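Local coordinates for protein glycosyltransferase (Rickettsia africae, PDB 7MI0) that probably transfers a sugar from an activated donor to an acceptor, as a GT-B-fold glycosyltransferase with two Rossmann-like domains facing a cleft, at residues Ile177-Glu181 with Lys384-Ile388; Val158-Val162 with Pro299-Gly303. One frame throughout, in Å; residues are numbered along the deposited sequence.

Interaction 1: Ile177-Glu181 with Lys384-Ile388; sequences IVVIE and KNLEI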
# COMPACT_ATOMS: atom_id res chain seq x y z
N ILE A 177 12.32 -13.69 -8.97
CA ILE A 177 11.65 -12.53 -8.38
C ILE A 177 11.16 -11.62 -9.49
O ILE A 177 11.94 -11.14 -10.31
CB ILE A 177 12.58 -11.76 -7.44
CG1 ILE A 177 13.20 -12.69 -6.40
CG2 ILE A 177 11.80 -10.63 -6.77
CD1 ILE A 177 14.26 -12.02 -5.55
N VAL A 178 9.85 -11.36 -9.49
CA VAL A 178 9.21 -10.43 -10.41
C VAL A 178 8.67 -9.27 -9.59
O VAL A 178 7.95 -9.49 -8.61
CB VAL A 178 8.09 -11.13 -11.20
CG1 VAL A 178 7.31 -10.14 -12.02
CG2 VAL A 178 8.68 -12.22 -12.09
N VAL A 179 9.02 -8.05 -9.97
CA VAL A 179 8.52 -6.87 -9.28
C VAL A 179 7.23 -6.42 -9.95
O VAL A 179 7.18 -6.26 -11.17
CB VAL A 179 9.56 -5.74 -9.28
CG1 VAL A 179 9.08 -4.58 -8.42
CG2 VAL A 179 10.90 -6.25 -8.79
N ILE A 180 6.19 -6.21 -9.14
CA ILE A 180 4.92 -5.65 -9.60
C ILE A 180 4.60 -4.49 -8.67
O ILE A 180 3.96 -4.67 -7.62
CB ILE A 180 3.78 -6.68 -9.61
CG1 ILE A 180 4.18 -7.92 -10.41
CG2 ILE A 180 2.51 -6.07 -10.17
CD1 ILE A 180 3.10 -8.97 -10.47
N GLU A 181 5.04 -3.28 -9.03
CA GLU A 181 4.84 -2.13 -8.17
C GLU A 181 3.35 -1.91 -7.89
O GLU A 181 2.48 -2.34 -8.64
CB GLU A 181 5.41 -0.85 -8.80
CG GLU A 181 6.91 -0.84 -9.00
CD GLU A 181 7.33 -1.43 -10.33
OE1 GLU A 181 6.60 -2.33 -10.84
OE2 GLU A 181 8.37 -1.01 -10.87
N LYS A 384 0.16 -6.54 -14.99
CA LYS A 384 1.37 -7.29 -14.64
C LYS A 384 1.02 -8.56 -13.87
O LYS A 384 1.74 -9.56 -13.99
CB LYS A 384 2.31 -6.41 -13.82
CG LYS A 384 2.95 -5.28 -14.61
CD LYS A 384 3.95 -4.55 -13.75
CE LYS A 384 4.57 -3.37 -14.46
NZ LYS A 384 5.34 -2.54 -13.51
N ASN A 385 -0.06 -8.54 -13.09
CA ASN A 385 -0.49 -9.76 -12.41
C ASN A 385 -0.95 -10.82 -13.40
O ASN A 385 -0.61 -12.00 -13.25
CB ASN A 385 -1.61 -9.45 -11.42
CG ASN A 385 -1.10 -9.26 -10.01
OD1 ASN A 385 -0.76 -10.23 -9.33
ND2 ASN A 385 -1.04 -8.01 -9.57
N LEU A 386 -1.73 -10.42 -14.40
CA LEU A 386 -2.21 -11.39 -15.37
C LEU A 386 -1.07 -11.96 -16.20
O LEU A 386 -1.11 -13.14 -16.58
CB LEU A 386 -3.26 -10.74 -16.27
CG LEU A 386 -4.26 -11.67 -16.94
CD1 LEU A 386 -5.33 -12.06 -15.95
CD2 LEU A 386 -4.87 -11.02 -18.17
N GLU A 387 -0.04 -11.15 -16.47
CA GLU A 387 1.10 -11.63 -17.24
C GLU A 387 1.84 -12.74 -16.49
O GLU A 387 2.16 -13.79 -17.07
CB GLU A 387 2.04 -10.47 -17.55
CG GLU A 387 1.44 -9.43 -18.47
CD GLU A 387 1.20 -9.97 -19.88
OE1 GLU A 387 2.19 -10.34 -20.54
OE2 GLU A 387 0.02 -10.00 -20.31
N ILE A 388 2.11 -12.53 -15.20
CA ILE A 388 2.82 -13.54 -14.43
C ILE A 388 1.97 -14.80 -14.29
O ILE A 388 2.51 -15.92 -14.22
CB ILE A 388 3.26 -12.98 -13.06
CG1 ILE A 388 4.31 -13.88 -12.42
CG2 ILE A 388 2.09 -12.83 -12.11
CD1 ILE A 388 5.58 -13.97 -13.22
O HOH W 1 2.81 -1.83 -11.55
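Ile180 lies against the root of Lys384, and apolar packing makes up most of this contact. Ile180 CG2 sits 3.7 Å from Lys384 CB, the two side chains running antiparallel alongside each other. The other branch of Ile180 runs further along the helix, where Ile180 CD1 comes to 4.3 Å from Ile388 CG2. Asn385 lies roughly perpendicular to Ile180; its ND2 is already bonded to Met381 O one turn back, so it meets CG2 of Ile180 only as a neighbour. Nearer the start of the strand and one turn on along the helix, Val178 and Ile388 meet end to end, Val178 CG2 lying 3.7 Å from Ile388 CD1. With CG1 of Ile388 anti to the backbone N (chi1 -164°), a further bend at chi2 brings CD1 to the valine.

In the fold, 177-179 is an edge strand of the seven-stranded parallel sheet of the N-terminal Rossmann-like domain, and 378-393 is the last helix of the chain, which returns to pack on this domain as in other GT-B enzymes.

The polar contacts gather at the end where the strand has given way to loop. Lys384, extended beyond CG, brings NZ to 3.0 Å from Glu181 OE1, a salt bridge whose hydrogen bond is weak. Glu181 bends at chi2 (88°) to meet it. A water donates to Glu181 O at 3.0 Å and accepts a weak bond from Lys384 NZ, adding a second link between the same two residues.

Interaction 2: Val158-Val162 with Pro299-Gly303; sequences VSNFV and PEAFG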
# COMPACT_ATOMS: atom_id res chain seq x y z
N VAL A 158 6.32 -6.38 -4.12
CA VAL A 158 5.53 -5.18 -4.37
C VAL A 158 6.38 -3.94 -4.55
O VAL A 158 5.83 -2.85 -4.80
CB VAL A 158 4.53 -4.88 -3.23
CG1 VAL A 158 3.63 -6.08 -2.97
CG2 VAL A 158 5.29 -4.47 -1.98
N SER A 159 7.70 -4.05 -4.41
CA SER A 159 8.60 -2.92 -4.63
C SER A 159 10.01 -3.46 -4.86
O SER A 159 10.29 -4.64 -4.63
CB SER A 159 8.57 -1.94 -3.45
OG SER A 159 8.96 -2.56 -2.23
N ASN A 160 10.89 -2.58 -5.31
CA ASN A 160 12.29 -2.97 -5.40
C ASN A 160 12.94 -3.05 -4.02
O ASN A 160 13.93 -3.76 -3.85
CB ASN A 160 13.08 -2.01 -6.29
CG ASN A 160 12.86 -2.29 -7.77
OD1 ASN A 160 13.47 -3.20 -8.34
ND2 ASN A 160 11.99 -1.51 -8.39
N PHE A 161 12.39 -2.32 -3.05
CA PHE A 161 12.87 -2.44 -1.68
C PHE A 161 12.62 -3.84 -1.14
O PHE A 161 13.50 -4.43 -0.50
CB PHE A 161 12.19 -1.37 -0.83
CG PHE A 161 12.50 -1.44 0.62
CD1 PHE A 161 13.74 -1.08 1.11
CD2 PHE A 161 11.52 -1.82 1.53
CE1 PHE A 161 14.01 -1.12 2.46
CE2 PHE A 161 11.78 -1.86 2.88
CZ PHE A 161 13.03 -1.51 3.34
N VAL A 162 11.44 -4.40 -1.41
CA VAL A 162 11.16 -5.77 -0.98
C VAL A 162 12.00 -6.76 -1.79
O VAL A 162 12.49 -7.76 -1.25
CB VAL A 162 9.66 -6.07 -1.10
CG1 VAL A 162 9.38 -7.55 -0.95
CG2 VAL A 162 8.88 -5.28 -0.05
N PRO A 299 11.11 1.96 7.66
CA PRO A 299 10.84 1.81 6.22
C PRO A 299 9.49 1.17 5.95
O PRO A 299 8.99 0.36 6.73
CB PRO A 299 11.98 0.91 5.74
CG PRO A 299 12.38 0.13 6.95
CD PRO A 299 12.19 1.07 8.12
N GLU A 300 8.90 1.57 4.83
CA GLU A 300 7.65 1.00 4.35
C GLU A 300 7.89 0.32 3.02
O GLU A 300 8.68 0.81 2.20
CB GLU A 300 6.57 2.08 4.21
CG GLU A 300 6.14 2.68 5.53
CD GLU A 300 5.05 3.72 5.37
OE1 GLU A 300 5.34 4.81 4.84
OE2 GLU A 300 3.91 3.43 5.78
N ALA A 301 7.21 -0.80 2.80
CA ALA A 301 7.37 -1.53 1.55
C ALA A 301 7.03 -0.65 0.35
O ALA A 301 7.68 -0.74 -0.70
CB ALA A 301 6.49 -2.78 1.56
N PHE A 302 6.03 0.21 0.50
CA PHE A 302 5.67 1.18 -0.53
C PHE A 302 4.87 2.29 0.13
O PHE A 302 4.11 2.04 1.08
CB PHE A 302 4.86 0.54 -1.66
CG PHE A 302 3.47 0.13 -1.26
CD1 PHE A 302 3.25 -1.09 -0.64
CD2 PHE A 302 2.39 0.96 -1.51
CE1 PHE A 302 1.97 -1.47 -0.27
CE2 PHE A 302 1.11 0.58 -1.15
CZ PHE A 302 0.90 -0.64 -0.53
N GLY A 303 5.05 3.52 -0.36
CA GLY A 303 4.33 4.65 0.19
C GLY A 303 3.03 4.89 -0.55
O GLY A 303 3.01 5.63 -1.54
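Val162 and Ala301 mark the closest approach of the two backbones, with their CA atoms 6.2 Å apart. The segment 158-162 leaves strand 154-157 and turns into helix 160-168, with Ser159 at the N-cap; 299-303 is an irregular connection between strand 291-294 and helix 304-311, for which Gly303 is the N-cap residue.

Ser159 makes the polar link. Its OG donates to Ala301 O at 2.7 Å, approaching 21° from the carbonyl plane with a C=O...donor angle of 141°. Ser159 OG in turn accepts from Val162 N at 3.2 Å, the capping bond of the helix. A chi1 of 60° tucks OG back over its own main chain, from where it serves both partners.

Apolar contacts flank this link. Ala301 CB fits against two valines, 3.8 Å from Val162 CG2 and 4.1 Å from Val158 CG2. That second methyl also touches Phe302 CD1, approaching the ring obliquely. Phe161 reaches the Pro299 end of 299-303: Phe161 CZ is 3.6 Å from Pro299 CB, while CD2 lies near Glu300 O and Ala301 CA. The carboxylate of Glu300 is engaged by Lys225 in a salt bridge.

Glu326, from the C-domain side, accepts from the N atoms of Asn160 and Phe161, so side chains satisfy three successive amides at the helix start. Because the hydroxyl that caps this N-domain helix also donates to a C-domain carbonyl, one oxygen takes part in both helix capping and the interdomain contact, and the neighbouring methyls and rings add apolar packing at the domain interface.

The two contacts lie about 15 Å apart, centre to centre, and are tied by consecutive elements of the N-terminal domain: helix 160-168 supplies part of interaction 2, and strand 177-179, next in the chain, supplies part of interaction 1. They touch where Val179 packs on Ser159 and Asn160. Along the chain their segments alternate, 158-162, 177-181, 299-303, 384-388. Interaction 2 joins the two domains directly, whereas interaction 1 packs the C-terminal helix against the edge of the N-terminal sheet after the chain has traversed the second domain. Together they show how a GT-B protein links its lobes both through facing loops and through the returning chain end.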